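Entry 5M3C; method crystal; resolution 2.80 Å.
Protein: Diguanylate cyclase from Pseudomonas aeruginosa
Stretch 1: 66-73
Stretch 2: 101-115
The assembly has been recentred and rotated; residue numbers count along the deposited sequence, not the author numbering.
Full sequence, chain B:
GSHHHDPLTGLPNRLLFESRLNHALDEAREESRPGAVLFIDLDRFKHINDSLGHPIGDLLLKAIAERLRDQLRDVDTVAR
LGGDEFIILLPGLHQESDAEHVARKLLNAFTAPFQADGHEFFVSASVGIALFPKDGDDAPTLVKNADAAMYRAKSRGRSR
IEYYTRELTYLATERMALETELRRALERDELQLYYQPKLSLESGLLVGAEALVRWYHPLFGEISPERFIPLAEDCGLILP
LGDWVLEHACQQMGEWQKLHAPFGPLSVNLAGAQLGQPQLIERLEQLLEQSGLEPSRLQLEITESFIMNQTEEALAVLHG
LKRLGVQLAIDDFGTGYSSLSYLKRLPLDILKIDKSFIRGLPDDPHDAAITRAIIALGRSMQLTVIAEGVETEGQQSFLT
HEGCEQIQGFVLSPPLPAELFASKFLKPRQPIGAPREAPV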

# COMPACT_ATOMS: atom_id res chain seq x y z
N GLU B 66 12.14 -1.69 -35.83
CA GLU B 66 12.60 -2.95 -36.40
C GLU B 66 11.98 -4.16 -35.70
O GLU B 66 11.70 -5.17 -36.35
CB GLU B 66 14.13 -3.01 -36.36
CG GLU B 66 14.80 -2.01 -37.29
CD GLU B 66 16.30 -1.93 -37.11
OE1 GLU B 66 16.83 -2.58 -36.18
OE2 GLU B 66 16.95 -1.21 -37.89
N ARG B 67 11.76 -4.06 -34.39
CA ARG B 67 11.20 -5.19 -33.65
C ARG B 67 9.72 -5.41 -33.96
O ARG B 67 9.24 -6.54 -33.94
CB ARG B 67 11.38 -5.01 -32.14
CG ARG B 67 10.96 -6.23 -31.35
CD ARG B 67 11.20 -6.06 -29.86
NE ARG B 67 12.62 -5.92 -29.55
CZ ARG B 67 13.10 -5.76 -28.33
NH1 ARG B 67 12.28 -5.71 -27.28
NH2 ARG B 67 14.41 -5.64 -28.14
N LEU B 68 8.99 -4.33 -34.23
CA LEU B 68 7.59 -4.44 -34.62
C LEU B 68 7.48 -5.06 -36.01
O LEU B 68 6.64 -5.92 -36.26
CB LEU B 68 6.90 -3.08 -34.59
CG LEU B 68 6.52 -2.56 -33.20
CD1 LEU B 68 6.32 -1.05 -33.24
N ARG B 69 8.34 -4.60 -36.91
CA ARG B 69 8.40 -5.14 -38.27
C ARG B 69 8.42 -6.67 -38.22
O ARG B 69 7.66 -7.33 -38.92
CB ARG B 69 9.64 -4.61 -38.99
CG ARG B 69 9.56 -4.66 -40.51
CD ARG B 69 10.76 -3.99 -41.14
N ASP B 70 9.29 -7.21 -37.36
CA ASP B 70 9.47 -8.66 -37.23
C ASP B 70 8.23 -9.37 -36.69
O ASP B 70 8.05 -10.57 -36.90
CB ASP B 70 10.65 -8.96 -36.29
CG ASP B 70 11.97 -8.47 -36.84
OD1 ASP B 70 12.01 -8.01 -38.00
OD2 ASP B 70 12.99 -8.55 -36.11
N GLN B 71 7.36 -8.62 -36.01
CA GLN B 71 6.22 -9.22 -35.32
C GLN B 71 5.04 -9.45 -36.26
O GLN B 71 4.01 -9.97 -35.83
CB GLN B 71 5.78 -8.31 -34.17
CG GLN B 71 5.40 -9.05 -32.91
CD GLN B 71 6.60 -9.44 -32.07
OE1 GLN B 71 7.75 -9.24 -32.48
NE2 GLN B 71 6.35 -10.01 -30.90
N LEU B 72 5.19 -9.08 -37.52
CA LEU B 72 4.07 -9.10 -38.45
C LEU B 72 4.33 -9.88 -39.74
O LEU B 72 5.48 -10.09 -40.14
CB LEU B 72 3.66 -7.67 -38.81
CG LEU B 72 3.02 -6.87 -37.69
CD1 LEU B 72 2.71 -5.46 -38.17
CD2 LEU B 72 1.76 -7.55 -37.18
N ARG B 73 3.24 -10.28 -40.38
CA ARG B 73 3.29 -10.98 -41.66
C ARG B 73 3.81 -10.04 -42.75
O ARG B 73 4.05 -8.86 -42.50
CB ARG B 73 1.89 -11.47 -42.05
CG ARG B 73 1.19 -12.31 -40.99
CD ARG B 73 -0.22 -12.70 -41.42
N HIS B 101 -5.65 -10.94 -31.34
CA HIS B 101 -4.47 -11.78 -31.28
C HIS B 101 -3.22 -11.01 -31.69
O HIS B 101 -2.21 -11.04 -30.99
CB HIS B 101 -4.67 -13.01 -32.17
CG HIS B 101 -3.43 -13.81 -32.38
ND1 HIS B 101 -2.83 -14.53 -31.37
CD2 HIS B 101 -2.67 -14.02 -33.49
CE1 HIS B 101 -1.75 -15.14 -31.84
NE2 HIS B 101 -1.64 -14.85 -33.12
N VAL B 102 -3.30 -10.31 -32.82
CA VAL B 102 -2.15 -9.61 -33.37
C VAL B 102 -1.78 -8.39 -32.54
O VAL B 102 -0.61 -8.03 -32.42
CB VAL B 102 -2.39 -9.18 -34.83
CG1 VAL B 102 -1.18 -8.44 -35.38
CG2 VAL B 102 -2.71 -10.39 -35.70
N ALA B 103 -2.79 -7.74 -31.96
CA ALA B 103 -2.55 -6.59 -31.10
C ALA B 103 -1.60 -6.93 -29.95
O ALA B 103 -0.66 -6.18 -29.67
CB ALA B 103 -3.86 -6.05 -30.56
N ARG B 104 -1.84 -8.06 -29.30
CA ARG B 104 -1.08 -8.46 -28.11
C ARG B 104 0.36 -8.80 -28.47
O ARG B 104 1.30 -8.41 -27.78
CB ARG B 104 -1.74 -9.65 -27.40
CG ARG B 104 -3.25 -9.55 -27.30
CD ARG B 104 -3.77 -10.14 -26.00
NE ARG B 104 -3.65 -9.19 -24.90
CZ ARG B 104 -4.58 -8.31 -24.55
NH1 ARG B 104 -5.73 -8.24 -25.22
NH2 ARG B 104 -4.37 -7.48 -23.54
N LYS B 105 0.54 -9.55 -29.56
CA LYS B 105 1.86 -9.79 -30.11
C LYS B 105 2.68 -8.50 -30.03
O LYS B 105 3.79 -8.49 -29.50
CB LYS B 105 1.77 -10.23 -31.57
CG LYS B 105 2.01 -11.71 -31.82
CD LYS B 105 3.48 -11.99 -32.11
N LEU B 106 2.09 -7.42 -30.55
CA LEU B 106 2.78 -6.14 -30.63
C LEU B 106 3.03 -5.54 -29.26
O LEU B 106 4.04 -4.87 -29.05
CB LEU B 106 1.97 -5.17 -31.50
CG LEU B 106 1.82 -5.57 -32.97
CD1 LEU B 106 0.65 -4.84 -33.61
CD2 LEU B 106 3.10 -5.32 -33.75
N LEU B 107 2.13 -5.78 -28.32
CA LEU B 107 2.35 -5.37 -26.93
C LEU B 107 3.55 -6.09 -26.33
O LEU B 107 4.47 -5.46 -25.84
CB LEU B 107 1.12 -5.66 -26.06
CG LEU B 107 0.31 -4.44 -25.63
CD1 LEU B 107 -0.75 -4.85 -24.62
CD2 LEU B 107 1.22 -3.37 -25.05
N ASN B 108 3.52 -7.42 -26.39
CA ASN B 108 4.55 -8.24 -25.78
C ASN B 108 5.93 -7.95 -26.37
O ASN B 108 6.95 -8.35 -25.81
CB ASN B 108 4.22 -9.72 -25.93
CG ASN B 108 5.07 -10.60 -25.04
OD1 ASN B 108 5.38 -10.24 -23.90
ND2 ASN B 108 5.45 -11.78 -25.54
N ALA B 109 5.96 -7.26 -27.51
CA ALA B 109 7.22 -6.89 -28.14
C ALA B 109 7.94 -5.83 -27.31
O ALA B 109 9.15 -5.66 -27.43
CB ALA B 109 6.97 -6.37 -29.55
N PHE B 110 7.18 -5.14 -26.46
CA PHE B 110 7.73 -4.11 -25.59
C PHE B 110 8.11 -4.65 -24.21
O PHE B 110 8.62 -3.91 -23.36
CB PHE B 110 6.72 -2.96 -25.42
CG PHE B 110 6.56 -2.13 -26.65
CD1 PHE B 110 7.42 -1.08 -26.92
CD2 PHE B 110 5.53 -2.38 -27.55
CE1 PHE B 110 7.28 -0.31 -28.05
CE2 PHE B 110 5.38 -1.61 -28.69
CZ PHE B 110 6.25 -0.57 -28.94
N THR B 111 7.87 -5.94 -23.99
CA THR B 111 8.21 -6.57 -22.72
C THR B 111 9.72 -6.57 -22.51
O THR B 111 10.21 -6.12 -21.48
CB THR B 111 7.69 -8.02 -22.65
OG1 THR B 111 6.28 -8.00 -22.42
N ALA B 112 10.45 -7.07 -23.50
CA ALA B 112 11.90 -7.05 -23.45
C ALA B 112 12.41 -5.63 -23.65
O ALA B 112 11.76 -4.81 -24.30
CB ALA B 112 12.48 -7.97 -24.51
N PRO B 113 13.60 -5.32 -23.10
CA PRO B 113 14.16 -4.00 -23.29
C PRO B 113 14.73 -3.86 -24.69
O PRO B 113 14.75 -4.83 -25.44
CB PRO B 113 15.28 -3.94 -22.24
CG PRO B 113 15.68 -5.36 -22.01
CD PRO B 113 14.54 -6.24 -22.43
N PHE B 114 15.18 -2.66 -25.03
CA PHE B 114 15.73 -2.41 -26.36
C PHE B 114 17.18 -1.97 -26.24
O PHE B 114 17.55 -1.27 -25.30
CB PHE B 114 14.90 -1.35 -27.09
CG PHE B 114 13.47 -1.76 -27.30
CD1 PHE B 114 12.54 -1.66 -26.27
CD2 PHE B 114 13.04 -2.25 -28.53
CE1 PHE B 114 11.23 -2.04 -26.46
CE2 PHE B 114 11.72 -2.63 -28.72
CZ PHE B 114 10.81 -2.52 -27.69
N GLN B 115 18.00 -2.37 -27.20
CA GLN B 115 19.44 -2.19 -27.11
C GLN B 115 19.92 -0.91 -27.79
O GLN B 115 19.79 -0.75 -29.00
CB GLN B 115 20.16 -3.40 -27.71
CG GLN B 115 21.46 -3.77 -27.01
CD GLN B 115 21.22 -4.53 -25.71
OE1 GLN B 115 20.27 -5.31 -25.61
NE2 GLN B 115 22.09 -4.32 -24.73

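How do the two backbones lie against each other? Stretch 1 carries the last part of a helix and has given way to loop by Leu 72; stretch 2 enters as a helix, turns through a loop, and leaves as a strand. The CA atoms of Leu 68 and Leu 106 come within 6.5 Å, while those of Leu 72 and Val 102 are 8.0 Å apart. As numbering rises in stretch 1 it falls in stretch 2, so the paired segments run in opposing directions. Together they bury 572 Å².

What fills the space between them? Leucine side chains do much of the work. Leu 106 CD2 lies 4.4 Å from Leu 68 CG and 4.2 Å from Leu 72 CG, so one methyl touches both. Leu 72 CD2 also meets Val 102 CG1 at 3.6 Å, and Leu 68 CD1 reaches Phe 110 CZ at 4.3 Å. These contacts are apolar.

Why does Arg 67 reach so far? Its CA-to-CB bond points toward stretch 2, and t rotamers at chi1 and chi2 extend the chain to the turn, where it meets the carbonyl oxygens of Ala 109, Ala 112 and Pro 113. Arg 67 NH1 bonds Ala 109 O at 3.1 Å, nearly straight, and Arg 67 NH2 bonds Pro 113 O at 2.8 Å. A weak bond joins Arg 67 NH1 to Ala 112 O at 3.2 Å. The oxygens sit at the guanidinium edge, leaving its face free to stack on Phe 114: Arg 67 CZ is 3.4 Å from Phe 114 CE2, the planes differ by 14°, and the cation meets the ring's pi electrons.

What does Gln 71 add? Its amide gives a weak hydrogen bond, Gln 71 NE2 to Lys 105 O at 3.3 Å, while Gln 71 CG packs 3.6 Å from Lys 105 CD.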